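Local coordinates for single-stranded DNA-binding protein (Enterobacter phage Enc34, PDB 5ODK), which binds single-stranded DNA through an OB fold and probably serves in phage DNA replication, at residues Gly61-Lys64 with Lys65-Asp68. Numbering follows the deposited sequence.
Sequences GAIK and KIID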
ATOM      1  N   GLY A  61      -9.678  -5.163  10.020  1.00 15.64           N
ATOM      2  CA  GLY A  61      -9.329  -6.544  10.320  1.00 16.60           C
ATOM      3  C   GLY A  61      -9.513  -7.516   9.163  1.00 16.82           C
ATOM      4  O   GLY A  61      -8.653  -8.346   8.900  1.00 17.15           O
ATOM      5  N   ALA A  62     -10.645  -7.441   8.479  1.00 16.37           N
ATOM      6  CA  ALA A  62     -10.918  -8.374   7.382  1.00 17.73           C
ATOM      7  C   ALA A  62      -9.961  -8.207   6.228  1.00 16.31           C
ATOM      8  O   ALA A  62      -9.466  -9.183   5.679  1.00 16.27           O
ATOM      9  CB  ALA A  62     -12.357  -8.239   6.906  1.00 19.53           C
ATOM     10  N   ILE A  63      -9.686  -6.964   5.842  1.00 14.99           N
ATOM     11  CA  ILE A  63      -8.768  -6.769   4.733  1.00 14.00           C
ATOM     12  C   ILE A  63      -7.341  -7.145   5.136  1.00 13.78           C
ATOM     13  O   ILE A  63      -6.600  -7.667   4.314  1.00 13.83           O
ATOM     14  CB  ILE A  63      -8.873  -5.354   4.088  1.00 13.76           C
ATOM     15  CG1 ILE A  63      -8.135  -5.296   2.725  1.00 14.92           C
ATOM     16  CG2 ILE A  63      -8.425  -4.284   5.044  1.00 14.08           C
ATOM     17  CD1 ILE A  63      -8.719  -6.191   1.663  1.00 14.54           C
ATOM     18  N   LYS A  64      -6.969  -6.953   6.398  1.00 14.06           N
ATOM     19  CA  LYS A  64      -5.667  -7.432   6.836  1.00 14.34           C
ATOM     20  C   LYS A  64      -5.581  -8.954   6.726  1.00 14.95           C
ATOM     21  O   LYS A  64      -4.560  -9.473   6.311  1.00 15.14           O
ATOM     22  CB  LYS A  64      -5.321  -6.928   8.231  1.00 16.23           C
ATOM     23  CG  LYS A  64      -3.823  -7.080   8.556  1.00 18.12           C
ATOM     24  CD  LYS A  64      -3.621  -8.287   9.409  1.00 19.45           C
ATOM     25  CE  LYS A  64      -2.105  -8.360   9.653  1.00 20.86           C
ATOM     26  NZ  LYS A  64      -1.766  -9.584  10.397  1.00 22.90           N
ATOM     27  N   LYS A  65      -6.658  -9.654   7.111  1.00 16.03           N
ATOM     28  CA  LYS A  65      -6.702 -11.120   6.987  1.00 18.07           C
ATOM     29  C   LYS A  65      -6.501 -11.561   5.524  1.00 15.61           C
ATOM     30  O   LYS A  65      -5.745 -12.490   5.231  1.00 17.93           O
ATOM     31  CB  LYS A  65      -8.008 -11.656   7.588  1.00 20.49           C
ATOM     32  CG  LYS A  65      -8.133 -13.152   7.508  1.00 24.16           C
ATOM     33  CD  LYS A  65      -9.117 -13.686   8.529  1.00 28.43           C
ATOM     34  CE  LYS A  65      -9.076 -15.196   8.467  1.00 29.51           C
ATOM     35  NZ  LYS A  65      -9.796 -15.728   9.633  1.00 30.42           N
ATOM     36  N   ILE A  66      -7.163 -10.862   4.613  1.00 14.78           N
ATOM     37  CA  ILE A  66      -7.008 -11.143   3.209  1.00 15.02           C
ATOM     38  C   ILE A  66      -5.558 -10.891   2.777  1.00 14.02           C
ATOM     39  O   ILE A  66      -4.971 -11.657   2.021  1.00 15.25           O
ATOM     40  CB  ILE A  66      -7.991 -10.263   2.386  1.00 15.95           C
ATOM     41  CG1 ILE A  66      -9.425 -10.808   2.549  1.00 16.97           C
ATOM     42  CG2 ILE A  66      -7.594 -10.251   0.917  1.00 17.57           C
ATOM     43  CD1 ILE A  66     -10.526  -9.932   1.997  1.00 19.10           C
ATOM     44  N   ILE A  67      -4.992  -9.773   3.229  1.00 13.52           N
ATOM     45  CA  ILE A  67      -3.582  -9.475   2.903  1.00 13.17           C
ATOM     46  C   ILE A  67      -2.672 -10.605   3.367  1.00 13.47           C
ATOM     47  O   ILE A  67      -1.808 -11.048   2.590  1.00 13.91           O
ATOM     48  CB  ILE A  67      -3.163  -8.115   3.521  1.00 14.69           C
ATOM     49  CG1 ILE A  67      -3.785  -6.974   2.729  1.00 14.78           C
ATOM     50  CG2 ILE A  67      -1.640  -7.974   3.558  1.00 14.56           C
ATOM     51  CD1 ILE A  67      -3.756  -5.645   3.454  1.00 16.88           C
ATOM     52  N   ASP A  68      -2.887 -11.119   4.587  1.00 14.10           N
ATOM     53  CA  ASP A  68      -2.049 -12.218   5.052  1.00 14.47           C
ATOM     54  C   ASP A  68      -2.182 -13.443   4.136  1.00 12.92           C
ATOM     55  O   ASP A  68      -1.198 -14.112   3.814  1.00 15.42           O
ATOM     56  CB  ASP A  68      -2.377 -12.565   6.495  1.00 15.87           C
ATOM     57  CG  ASP A  68      -1.886 -11.552   7.504  1.00 17.58           C
ATOM     58  OD1 ASP A  68      -1.007 -10.716   7.194  1.00 21.68           O
ATOM     59  OD2 ASP A  68      -2.355 -11.639   8.663  1.00 20.54           O
TER
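Lys-64 and Asp-68 form an i to i+4 salt bridge on the first two turns of the amphipathic helix 61-76 of this OB-fold protein, with Lys-64 NZ 2.8 Å from Asp-68 OD2. Lys-64 CG leaves anti to the backbone N (chi1 -164°); the chain then bends at chi2 (-101°) and runs extended to NZ, a shape that carries CE and NZ along the helix to the carboxylate. Lys-64 NZ meets the syn lone pair of Asp-68 OD2, while Asp-68 OD1 stands 3.5 Å from that nitrogen. Asp-68 CG stands anti to its carbonyl carbon (chi1 -73°), which turns the carboxylate back toward Lys-64. A cation-pi contact with Trp-109 gives the same lysine a second partner, and its side chain also touches Met-55.

Ile-63 and Ile-67 form the buried apolar face, with the partly exposed Ile-66 at its border. Ile-63 CD1 reaches Ile-66 CD1 at 4.2 Å, and Ile-63 CG1 passes Ile-67 CD1 more loosely at 4.5 Å. Ile-63 and Ile-67 are buried against Ile-23 and Val-25 of strand 23-26, seating the helix on the sheet; Ile-63 also touches Val-12 of strand 8-12, as does Ile-66.

Four successive i+4 to i backbone bonds, all fairly straight, show regular alpha geometry. In one of them Ile-67 N donates to Ile-63 O at 2.9 Å, and Ile-67 CG1 packs 3.3 Å from that same oxygen.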